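Local coordinates for protein UDP-glucose 4-epimerase (Campylobacter jejuni subsp. jejuni serotype O:2, PDB 7K3P) that interconverts UDP-glucose and UDP-galactose, and probably their N-acetylated forms, by inverting carbon 4 of the sugar with a bound NAD, at residues A[31-36]-A[58-63]; A[119-124]-A[131-136]; A[285-290]-A[335-340]. The protein carries 2 engineered substitutions. All blocks are in the same frame, centred on the assembly; numbering follows the deposited sequence.

Contact 1 (A[31-36]-A[58-63]); sequences HTLRQF and EDLAAT. Engineered in segment 58-63: Ala61 (natural residue Gln), Ala62 (natural residue Lys).
Leu33 and Leu60 meet through methyl groups at the buried centre of this contact. Leu33 CD2 lies 3.6 Å from Leu60 CD1, and the two side chains run alongside each other, pointing opposite ways. Leu60 gives most of the surface of its helix here. With CG anti to its carbonyl carbon (chi1 -67°), Leu60 reaches the first helix and its two methyls part there: CD1 goes to Leu33 and CD2 to Arg34. Phe66 and the strand residues Ile21, Ile43 and Val45 wall the apolar side. Helices 27-37 and 54-61 are successive crossovers of the Rossmann fold. The first links strands 18-22 and 42-46, the second leads from 42-46 to 67-69. On the outer side the packing gives way to the exposed Arg34. Its aliphatic stem crosses Leu60 at about a right angle, with CB 3.7 Å from Leu60 CD2. A bend at chi3 (-56°) brings the guanidinium over that methyl, which covers one of its faces; the exact height is doubtful because the modelled approach is too short. Arg34 NH2 and Asp59 OD2 stay 6.5 Å apart, so any attraction is probably weak. The engineered Ala61 points away from helix 27-37.

Contact 2 (A[119-124]-A[131-136]); sequences TNLIET and NKFIFS. With NAD (nicotinamide-adenine-dinucleotide), chain C.
Ile122 and Phe133 make the closest approach between 119-124 of the helix and the strand segment 131-136. Ile122 CG1 sits 3.7 Å from Phe133 CE2 and 4.1 Å from Phe133 CZ. It reaches the ring obliquely, and the two side chains cross at about a right angle. Leu121 adds a looser touch, with its CG 4.4 Å from Phe133 CE2. Phe133 has CG anti to the backbone N (chi1 -165°), which extends the ring towards the helix. All three residues are buried. In the next shell, Ile91 and Phe183 flank Phe133, Leu121 packs on Phe83 and His93, and Ile122 meets Leu173 of the same chain and Leu108 of the second subunit. The helix is stitched at Asn120 O, which takes both Thr124 N and Thr124 OG1, the hydroxyl at 3.0 Å and 39° out of the carbonyl plane. The strand lies between 90-93 and 184-189. At its end Ser136 approaches the cofactor, its O 3.7 Å from NAD O3D. Ser136 O accepts a hydrogen bond from Lys166, which also binds NAD, and Ser136 OG pairs with His255. Helix packed on central parallel strand, with the strand's C-terminal end at the dinucleotide, is the Rossmann fold of this epimerase family.

Contact 3 (A[285-290]-A[335-340]); sequences EAMKKV and KSAFDW
Lys335 NZ donates to Asp339 OD1 at 3.0 Å, a salt bridge one turn along helix 330-343, while the carbon part of the same lysine packs against Val290. The bond uses the syn lone pair of the carboxylate, on the side of its other oxygen. Lys335 leaves the helix with CG anti to the backbone N and then bends at chi2 (54°). Its CD passes 4.0 Å from Val290 CG1. Val290 gives the largest share of the buried surface from helix segment 285-290. Its CG1 presses on the backbone of the second helix, 3.4 Å from Lys335 CA, which is tighter than usual for two carbons. Its other methyl, CG2, lies 4.0 Å from Lys335 CB. One turn earlier, Met287 covers the deeper part of the contact. Its chain bends at chi2 and chi3, which brings the thioether to the second helix. Met287 SD lies 4.0 Å from Phe338 CB and 5.4 Å from the centroid of the Phe338 ring. It stands obliquely to that ring, 52° off the normal, in a Met-aromatic contact. The terminal methyl CE meets Ala337 CB at 4.2 Å. Here the two short helix segments approach to 9.8 Å between axes and cross at -60°. They come closest in backbone at Val290 and Lys335. Unlike the Lys335-Asp339 pair, the salt bridge from Lys289 to Glu331 runs between the two helices. Helix 212-220 packs against both: Met287 on Ala216 and Ala220, Phe338 on Ala220, and Ala337 on the larger Ile213. The loop residue Phe295, just before strand 296-300, also touches Met287. The contact thus joins the C-terminal helix 330-343 to helix 280-291, with helix 212-220 as their shared neighbour.

Overall arrangement
Contacts 1 and 2 belong to the same NAD-binding Rossmann sheet, on crossovers at different strands. Their centres are 23 Å apart and their nearest atoms about 7 Å. Contact 2 borders the cofactor through Ser136, a residue of the NAD pocket, whereas the Leu33 side chain of contact 1 stays about 10 Å from NAD. Contact 3 joins helices later in the chain, with Ala337 about 11 Å from NAD. Contacts 1 and 3 touch: His31 CE1 lies 3.6 Å from Trp340 CZ2. Tyr27 links them further, since its ring meets both His31 and Trp340 and its N binds NAD. Contacts 2 and 3 lie on opposite sides of the chain's centre, 36 Å apart by centres.

Contact 1 (A[31-36]-A[58-63])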
loop_
_atom_site.group_PDB
_atom_site.type_symbol
_atom_site.label_atom_id
_atom_site.label_comp_id
_atom_site.label_asym_id
_atom_site.label_seq_id
_atom_site.Cartn_x
_atom_site.Cartn_y
_atom_site.Cartn_z
ATOM N N HIS A 31 -26.449 7.227 -6.326
ATOM C CA HIS A 31 -27.499 7.062 -5.320
ATOM C C HIS A 31 -27.216 7.885 -4.078
ATOM O O HIS A 31 -28.137 8.420 -3.446
ATOM C CB HIS A 31 -27.660 5.592 -4.939
ATOM C CG HIS A 31 -28.382 4.793 -5.967
ATOM N ND1 HIS A 31 -27.787 4.367 -7.133
ATOM C CD2 HIS A 31 -29.670 4.372 -6.023
ATOM C CE1 HIS A 31 -28.668 3.699 -7.856
ATOM N NE2 HIS A 31 -29.816 3.688 -7.203
ATOM N N THR A 32 -25.939 7.987 -3.721
ATOM C CA THR A 32 -25.543 8.807 -2.589
ATOM C C THR A 32 -25.710 10.283 -2.964
ATOM O O THR A 32 -26.103 11.120 -2.138
ATOM C CB THR A 32 -24.092 8.503 -2.170
ATOM O OG1 THR A 32 -24.000 7.138 -1.731
ATOM C CG2 THR A 32 -23.632 9.427 -1.040
ATOM N N LEU A 33 -25.409 10.594 -4.219
ATOM C CA LEU A 33 -25.620 11.942 -4.741
ATOM C C LEU A 33 -27.079 12.357 -4.577
ATOM O O LEU A 33 -27.366 13.439 -4.055
ATOM C CB LEU A 33 -25.230 12.004 -6.221
ATOM C CG LEU A 33 -25.603 13.299 -6.951
ATOM C CD1 LEU A 33 -24.880 14.476 -6.317
ATOM C CD2 LEU A 33 -25.300 13.193 -8.458
ATOM N N ARG A 34 -27.994 11.492 -5.017
ATOM C CA ARG A 34 -29.431 11.777 -4.938
ATOM C C ARG A 34 -29.857 12.107 -3.505
ATOM O O ARG A 34 -30.599 13.069 -3.269
ATOM C CB ARG A 34 -30.244 10.603 -5.494
ATOM C CG ARG A 34 -31.756 10.802 -5.462
ATOM C CD ARG A 34 -32.479 9.661 -6.163
ATOM N NE ARG A 34 -32.025 9.487 -7.546
ATOM C CZ ARG A 34 -32.620 10.024 -8.611
ATOM N NH1 ARG A 34 -33.706 10.777 -8.466
ATOM N NH2 ARG A 34 -32.124 9.808 -9.825
ATOM N N GLN A 35 -29.372 11.322 -2.547
ATOM C CA GLN A 35 -29.678 11.564 -1.139
ATOM C C GLN A 35 -29.069 12.853 -0.595
ATOM O O GLN A 35 -29.689 13.536 0.227
ATOM C CB GLN A 35 -29.236 10.376 -0.281
ATOM C CG GLN A 35 -29.921 9.064 -0.653
ATOM C CD GLN A 35 -29.593 7.962 0.336
ATOM O OE1 GLN A 35 -29.050 8.227 1.404
ATOM N NE2 GLN A 35 -29.914 6.720 -0.024
ATOM N N PHE A 36 -27.852 13.178 -1.026
ATOM C CA PHE A 36 -27.198 14.419 -0.592
ATOM C C PHE A 36 -27.919 15.675 -1.105
ATOM O O PHE A 36 -27.870 16.733 -0.470
ATOM C CB PHE A 36 -25.727 14.459 -1.034
ATOM C CG PHE A 36 -24.750 14.105 0.059
ATOM C CD1 PHE A 36 -24.664 14.868 1.211
ATOM C CD2 PHE A 36 -23.909 13.005 -0.074
ATOM C CE1 PHE A 36 -23.762 14.534 2.221
ATOM C CE2 PHE A 36 -22.994 12.680 0.926
ATOM C CZ PHE A 36 -22.926 13.443 2.071
ATOM N N GLU A 58 -27.073 14.313 -15.425
ATOM C CA GLU A 58 -27.975 15.311 -15.998
ATOM C C GLU A 58 -29.378 15.217 -15.392
ATOM O O GLU A 58 -29.980 16.234 -15.047
ATOM C CB GLU A 58 -28.023 15.184 -17.526
ATOM C CG GLU A 58 -26.683 15.468 -18.201
ATOM C CD GLU A 58 -26.769 15.453 -19.716
ATOM O OE1 GLU A 58 -26.433 14.412 -20.328
ATOM O OE2 GLU A 58 -27.169 16.487 -20.293
ATOM N N ASP A 59 -29.876 13.990 -15.243
ATOM C CA ASP A 59 -31.202 13.739 -14.666
ATOM C C ASP A 59 -31.370 14.248 -13.227
ATOM O O ASP A 59 -32.472 14.623 -12.825
ATOM C CB ASP A 59 -31.554 12.246 -14.745
ATOM C CG ASP A 59 -31.988 11.818 -16.139
ATOM O OD1 ASP A 59 -31.560 12.461 -17.124
ATOM O OD2 ASP A 59 -32.760 10.837 -16.246
ATOM N N LEU A 60 -30.281 14.256 -12.458
ATOM C CA LEU A 60 -30.307 14.738 -11.073
ATOM C C LEU A 60 -30.016 16.239 -10.975
ATOM O O LEU A 60 -30.343 16.875 -9.966
ATOM C CB LEU A 60 -29.314 13.954 -10.201
ATOM C CG LEU A 60 -29.606 12.471 -9.939
ATOM C CD1 LEU A 60 -28.317 11.677 -9.732
ATOM C CD2 LEU A 60 -30.520 12.323 -8.736
ATOM N N ALA A 61 -29.388 16.796 -12.013
ATOM C CA ALA A 61 -29.142 18.239 -12.083
ATOM C C ALA A 61 -30.459 18.974 -12.338
ATOM O O ALA A 61 -30.612 20.147 -11.990
ATOM C CB ALA A 61 -28.122 18.565 -13.166
ATOM N N ALA A 62 -31.403 18.263 -12.953
ATOM C CA ALA A 62 -32.776 18.739 -13.107
ATOM C C ALA A 62 -33.598 18.484 -11.834
ATOM O O ALA A 62 -34.827 18.395 -11.883
ATOM C CB ALA A 62 -33.433 18.077 -14.312
ATOM N N THR A 63 -32.901 18.345 -10.708
ATOM C CA THR A 63 -33.514 18.292 -9.378
ATOM C C THR A 63 -33.026 19.521 -8.633
ATOM O O THR A 63 -33.731 20.528 -8.526
ATOM C CB THR A 63 -33.065 17.037 -8.582
ATOM O OG1 THR A 63 -33.694 15.866 -9.121
ATOM C CG2 THR A 63 -33.421 17.164 -7.093
#

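Contact 2 (A[119-124]-A[131-136])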
loop_
_atom_site.group_PDB
_atom_site.type_symbol
_atom_site.label_atom_id
_atom_site.label_comp_id
_atom_site.label_asym_id
_atom_site.label_seq_id
_atom_site.Cartn_x
_atom_site.Cartn_y
_atom_site.Cartn_z
ATOM N N THR A 119 -4.002 7.941 -2.867
ATOM C CA THR A 119 -2.904 8.548 -2.125
ATOM C C THR A 119 -2.734 10.027 -2.499
ATOM O O THR A 119 -2.591 10.897 -1.625
ATOM C CB THR A 119 -1.577 7.788 -2.337
ATOM O OG1 THR A 119 -1.759 6.429 -1.932
ATOM C CG2 THR A 119 -0.459 8.414 -1.529
ATOM N N ASN A 120 -2.731 10.329 -3.789
ATOM C CA ASN A 120 -2.639 11.733 -4.174
ATOM C C ASN A 120 -3.824 12.533 -3.620
ATOM O O ASN A 120 -3.670 13.669 -3.174
ATOM C CB ASN A 120 -2.601 11.889 -5.683
ATOM C CG ASN A 120 -2.666 13.346 -6.089
ATOM O OD1 ASN A 120 -1.719 14.091 -5.849
ATOM N ND2 ASN A 120 -3.796 13.766 -6.654
ATOM N N LEU A 121 -5.011 11.933 -3.672
ATOM C CA LEU A 121 -6.225 12.571 -3.166
ATOM C C LEU A 121 -6.069 12.940 -1.697
ATOM O O LEU A 121 -6.416 14.047 -1.282
ATOM C CB LEU A 121 -7.418 11.641 -3.373
ATOM C CG LEU A 121 -8.837 12.192 -3.345
ATOM C CD1 LEU A 121 -8.994 13.405 -4.245
ATOM C CD2 LEU A 121 -9.810 11.091 -3.778
ATOM N N ILE A 122 -5.542 12.016 -0.904
ATOM C CA ILE A 122 -5.328 12.285 0.518
ATOM C C ILE A 122 -4.311 13.397 0.733
ATOM O O ILE A 122 -4.548 14.316 1.542
ATOM C CB ILE A 122 -4.906 11.018 1.283
ATOM C CG1 ILE A 122 -6.057 10.005 1.291
ATOM C CG2 ILE A 122 -4.476 11.363 2.718
ATOM C CD1 ILE A 122 -5.592 8.545 1.594
ATOM N N GLU A 123 -3.179 13.332 0.028
ATOM C CA GLU A 123 -2.193 14.408 0.152
ATOM C C GLU A 123 -2.819 15.763 -0.164
ATOM O O GLU A 123 -2.571 16.748 0.533
ATOM C CB GLU A 123 -0.974 14.185 -0.742
ATOM C CG GLU A 123 0.059 15.307 -0.576
ATOM C CD GLU A 123 1.321 15.065 -1.379
ATOM O OE1 GLU A 123 1.239 15.076 -2.624
ATOM O OE2 GLU A 123 2.387 14.861 -0.758
ATOM N N THR A 124 -3.650 15.795 -1.204
ATOM C CA THR A 124 -4.330 17.016 -1.635
ATOM C C THR A 124 -5.343 17.507 -0.578
ATOM O O THR A 124 -5.460 18.714 -0.333
ATOM C CB THR A 124 -5.033 16.792 -2.989
ATOM O OG1 THR A 124 -4.042 16.537 -3.996
ATOM C CG2 THR A 124 -5.845 18.007 -3.391
ATOM N N ASN A 131 -10.758 18.245 5.717
ATOM C CA ASN A 131 -10.415 17.552 6.950
ATOM C C ASN A 131 -11.416 16.479 7.379
ATOM O O ASN A 131 -11.326 15.930 8.475
ATOM C CB ASN A 131 -10.146 18.564 8.067
ATOM C CG ASN A 131 -8.708 19.054 8.057
ATOM O OD1 ASN A 131 -7.783 18.268 7.839
ATOM N ND2 ASN A 131 -8.512 20.352 8.287
ATOM N N LYS A 132 -12.373 16.198 6.508
ATOM C CA LYS A 132 -13.258 15.053 6.680
ATOM C C LYS A 132 -13.226 14.206 5.408
ATOM O O LYS A 132 -13.554 14.690 4.320
ATOM C CB LYS A 132 -14.686 15.513 7.001
ATOM C CG LYS A 132 -14.793 16.206 8.381
ATOM C CD LYS A 132 -16.118 16.927 8.542
ATOM C CE LYS A 132 -16.155 17.658 9.888
ATOM N NZ LYS A 132 -17.448 18.357 10.054
ATOM N N PHE A 133 -12.822 12.946 5.551
ATOM C CA PHE A 133 -12.648 12.054 4.402
ATOM C C PHE A 133 -13.457 10.769 4.619
ATOM O O PHE A 133 -13.140 9.989 5.513
ATOM C CB PHE A 133 -11.152 11.724 4.260
ATOM C CG PHE A 133 -10.774 11.117 2.933
ATOM C CD1 PHE A 133 -11.248 9.865 2.555
ATOM C CD2 PHE A 133 -9.913 11.792 2.073
ATOM C CE1 PHE A 133 -10.885 9.299 1.323
ATOM C CE2 PHE A 133 -9.548 11.247 0.847
ATOM C CZ PHE A 133 -10.030 9.996 0.468
ATOM N N ILE A 134 -14.508 10.552 3.831
ATOM C CA ILE A 134 -15.253 9.303 3.951
ATOM C C ILE A 134 -14.787 8.364 2.832
ATOM O O ILE A 134 -14.885 8.701 1.639
ATOM C CB ILE A 134 -16.794 9.525 3.985
ATOM C CG1 ILE A 134 -17.195 10.281 5.269
ATOM C CG2 ILE A 134 -17.532 8.189 3.963
ATOM C CD1 ILE A 134 -17.272 11.752 5.096
ATOM N N PHE A 135 -14.233 7.211 3.216
ATOM C CA PHE A 135 -13.640 6.281 2.242
ATOM C C PHE A 135 -14.456 5.000 2.116
ATOM O O PHE A 135 -14.677 4.289 3.112
ATOM C CB PHE A 135 -12.207 5.954 2.655
ATOM C CG PHE A 135 -11.495 5.004 1.719
ATOM C CD1 PHE A 135 -11.521 5.210 0.343
ATOM C CD2 PHE A 135 -10.760 3.932 2.226
ATOM C CE1 PHE A 135 -10.849 4.331 -0.528
ATOM C CE2 PHE A 135 -10.079 3.056 1.375
ATOM C CZ PHE A 135 -10.121 3.263 -0.009
ATOM N N SER A 136 -14.918 4.714 0.899
ATOM C CA SER A 136 -15.552 3.443 0.604
ATOM C C SER A 136 -14.476 2.366 0.501
ATOM O O SER A 136 -13.823 2.232 -0.551
ATOM C CB SER A 136 -16.299 3.507 -0.722
ATOM O OG SER A 136 -17.215 4.571 -0.735
HETATM P PA NAD C . -18.864 2.141 -9.769
HETATM O O1A NAD C . -17.943 1.645 -10.857
HETATM O O2A NAD C . -20.287 2.182 -10.250
HETATM O O5B NAD C . -18.481 3.607 -9.330
HETATM C C5B NAD C . -17.164 4.033 -9.536
HETATM C C4B NAD C . -17.173 5.398 -10.101
HETATM O O4B NAD C . -15.920 6.011 -10.001
HETATM C C3B NAD C . -17.570 5.379 -11.611
HETATM O O3B NAD C . -18.683 6.261 -12.018
HETATM C C2B NAD C . -16.216 5.591 -12.330
HETATM O O2B NAD C . -16.337 6.203 -13.543
HETATM C C1B NAD C . -15.524 6.434 -11.308
HETATM N N9A NAD C . -14.060 6.413 -11.458
HETATM C C8A NAD C . -13.266 5.323 -11.481
HETATM N N7A NAD C . -11.985 5.681 -11.654
HETATM C C5A NAD C . -11.910 7.014 -11.745
HETATM C C6A NAD C . -10.864 7.932 -11.935
HETATM N N6A NAD C . -9.505 7.460 -12.055
HETATM N N1A NAD C . -11.127 9.254 -11.973
HETATM C C2A NAD C . -12.379 9.731 -11.859
HETATM N N3A NAD C . -13.433 8.867 -11.690
HETATM C C4A NAD C . -13.229 7.519 -11.627
HETATM O O3 NAD C . -18.699 1.172 -8.520
HETATM P PN NAD C . -19.670 1.174 -7.276
HETATM O O1N NAD C . -20.566 2.399 -7.299
HETATM O O2N NAD C . -20.490 -0.078 -7.339
HETATM O O5D NAD C . -18.776 1.175 -5.971
HETATM C C5D NAD C . -18.214 2.396 -5.550
HETATM C C4D NAD C . -17.250 2.193 -4.393
HETATM O O4D NAD C . -17.813 1.369 -3.395
HETATM C C3D NAD C . -15.884 1.652 -4.798
HETATM O O3D NAD C . -14.909 2.261 -4.052
HETATM C C2D NAD C . -15.892 0.234 -4.408
HETATM O O2D NAD C . -14.642 -0.290 -4.153
HETATM C C1D NAD C . -16.847 0.269 -3.185
HETATM N N1N NAD C . -17.543 -1.063 -2.871
HETATM C C2N NAD C . -18.490 -1.477 -3.787
HETATM C C3N NAD C . -19.167 -2.673 -3.566
HETATM C C7N NAD C . -20.203 -3.136 -4.557
HETATM O O7N NAD C . -20.451 -2.503 -5.572
HETATM N N7N NAD C . -20.898 -4.353 -4.302
HETATM C C4N NAD C . -18.890 -3.419 -2.435
HETATM C C5N NAD C . -17.944 -2.995 -1.530
HETATM C C6N NAD C . -17.249 -1.796 -1.739
#

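Contact 3 (A[285-290]-A[335-340])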
loop_
_atom_site.group_PDB
_atom_site.type_symbol
_atom_site.label_atom_id
_atom_site.label_comp_id
_atom_site.label_asym_id
_atom_site.label_seq_id
_atom_site.Cartn_x
_atom_site.Cartn_y
_atom_site.Cartn_z
ATOM N N GLU A 285 -35.725 -18.010 -3.793
ATOM C CA GLU A 285 -37.176 -17.834 -3.663
ATOM C C GLU A 285 -37.588 -16.381 -3.935
ATOM O O GLU A 285 -38.468 -16.120 -4.757
ATOM C CB GLU A 285 -37.665 -18.280 -2.276
ATOM C CG GLU A 285 -39.187 -18.532 -2.195
ATOM C CD GLU A 285 -39.710 -18.694 -0.759
ATOM O OE1 GLU A 285 -40.469 -17.812 -0.295
ATOM O OE2 GLU A 285 -39.378 -19.704 -0.099
ATOM N N ALA A 286 -36.938 -15.439 -3.253
ATOM C CA ALA A 286 -37.201 -14.017 -3.465
ATOM C C ALA A 286 -36.975 -13.567 -4.914
ATOM O O ALA A 286 -37.807 -12.863 -5.483
ATOM C CB ALA A 286 -36.372 -13.170 -2.502
ATOM N N MET A 287 -35.855 -13.952 -5.516
ATOM C CA MET A 287 -35.586 -13.527 -6.889
ATOM C C MET A 287 -36.638 -14.067 -7.860
ATOM O O MET A 287 -37.090 -13.348 -8.766
ATOM C CB MET A 287 -34.185 -13.944 -7.345
ATOM C CG MET A 287 -33.797 -13.366 -8.705
ATOM S SD MET A 287 -33.738 -11.544 -8.719
ATOM C CE MET A 287 -32.324 -11.251 -7.637
ATOM N N LYS A 288 -37.028 -15.329 -7.669
ATOM C CA LYS A 288 -38.031 -15.953 -8.529
ATOM C C LYS A 288 -39.385 -15.246 -8.397
ATOM O O LYS A 288 -40.035 -14.926 -9.397
ATOM C CB LYS A 288 -38.151 -17.459 -8.234
ATOM C CG LYS A 288 -36.964 -18.283 -8.753
ATOM C CD LYS A 288 -37.131 -19.801 -8.552
ATOM C CE LYS A 288 -36.196 -20.544 -9.516
ATOM N NZ LYS A 288 -36.237 -22.031 -9.419
ATOM N N LYS A 289 -39.790 -14.991 -7.158
ATOM C CA LYS A 289 -41.075 -14.355 -6.875
ATOM C C LYS A 289 -41.168 -12.951 -7.470
ATOM O O LYS A 289 -42.185 -12.564 -8.054
ATOM C CB LYS A 289 -41.305 -14.284 -5.363
ATOM C CG LYS A 289 -42.531 -13.476 -4.978
ATOM C CD LYS A 289 -42.698 -13.393 -3.466
ATOM C CE LYS A 289 -43.861 -12.473 -3.111
ATOM N NZ LYS A 289 -44.098 -12.412 -1.648
ATOM N N VAL A 290 -40.082 -12.201 -7.320
ATOM C CA VAL A 290 -40.026 -10.800 -7.713
ATOM C C VAL A 290 -39.854 -10.606 -9.218
ATOM O O VAL A 290 -40.263 -9.584 -9.772
ATOM C CB VAL A 290 -38.883 -10.097 -6.947
ATOM C CG1 VAL A 290 -37.935 -9.389 -7.902
ATOM C CG2 VAL A 290 -39.449 -9.169 -5.897
ATOM N N LYS A 335 -35.586 -7.339 -6.194
ATOM C CA LYS A 335 -36.222 -6.508 -7.217
ATOM C C LYS A 335 -35.249 -5.454 -7.747
ATOM O O LYS A 335 -35.108 -5.275 -8.962
ATOM C CB LYS A 335 -37.475 -5.824 -6.658
ATOM C CG LYS A 335 -38.165 -4.867 -7.642
ATOM C CD LYS A 335 -38.477 -5.571 -8.968
ATOM C CE LYS A 335 -39.430 -4.745 -9.842
ATOM N NZ LYS A 335 -39.526 -5.306 -11.225
ATOM N N SER A 336 -34.580 -4.762 -6.831
ATOM C CA SER A 336 -33.561 -3.788 -7.204
ATOM C C SER A 336 -32.459 -4.424 -8.060
ATOM O O SER A 336 -32.113 -3.907 -9.128
ATOM C CB SER A 336 -32.973 -3.137 -5.951
ATOM O OG SER A 336 -31.840 -2.346 -6.259
ATOM N N ALA A 337 -31.917 -5.548 -7.594
ATOM C CA ALA A 337 -30.868 -6.251 -8.328
ATOM C C ALA A 337 -31.357 -6.634 -9.717
ATOM O O ALA A 337 -30.632 -6.490 -10.709
ATOM C CB ALA A 337 -30.419 -7.491 -7.561
ATOM N N PHE A 338 -32.596 -7.125 -9.777
ATOM C CA PHE A 338 -33.187 -7.572 -11.029
ATOM C C PHE A 338 -33.325 -6.417 -12.010
ATOM O O PHE A 338 -32.942 -6.536 -13.180
ATOM C CB PHE A 338 -34.558 -8.206 -10.782
ATOM C CG PHE A 338 -35.198 -8.755 -12.026
ATOM C CD1 PHE A 338 -34.503 -9.638 -12.844
ATOM C CD2 PHE A 338 -36.494 -8.391 -12.375
ATOM C CE1 PHE A 338 -35.086 -10.151 -13.993
ATOM C CE2 PHE A 338 -37.087 -8.898 -13.523
ATOM C CZ PHE A 338 -36.384 -9.781 -14.332
ATOM N N ASP A 339 -33.876 -5.306 -11.523
ATOM C CA ASP A 339 -34.074 -4.120 -12.346
ATOM C C ASP A 339 -32.735 -3.587 -12.840
ATOM O O ASP A 339 -32.574 -3.295 -14.026
ATOM C CB ASP A 339 -34.816 -3.031 -11.565
ATOM C CG ASP A 339 -36.258 -3.409 -11.251
ATOM O OD1 ASP A 339 -36.823 -4.249 -11.981
ATOM O OD2 ASP A 339 -36.819 -2.866 -10.271
ATOM N N TRP A 340 -31.770 -3.460 -11.933
ATOM C CA TRP A 340 -30.456 -2.979 -12.337
ATOM C C TRP A 340 -29.720 -3.954 -13.258
ATOM O O TRP A 340 -28.987 -3.531 -14.161
ATOM C CB TRP A 340 -29.619 -2.570 -11.124
ATOM C CG TRP A 340 -30.030 -1.222 -10.628
ATOM C CD1 TRP A 340 -30.769 -0.941 -9.508
ATOM C CD2 TRP A 340 -29.767 0.037 -11.261
ATOM N NE1 TRP A 340 -30.963 0.416 -9.399
ATOM C CE2 TRP A 340 -30.360 1.042 -10.468
ATOM C CE3 TRP A 340 -29.077 0.417 -12.423
ATOM C CZ2 TRP A 340 -30.288 2.406 -10.793
ATOM C CZ3 TRP A 340 -29.007 1.767 -12.750
ATOM C CH2 TRP A 340 -29.606 2.746 -11.933
#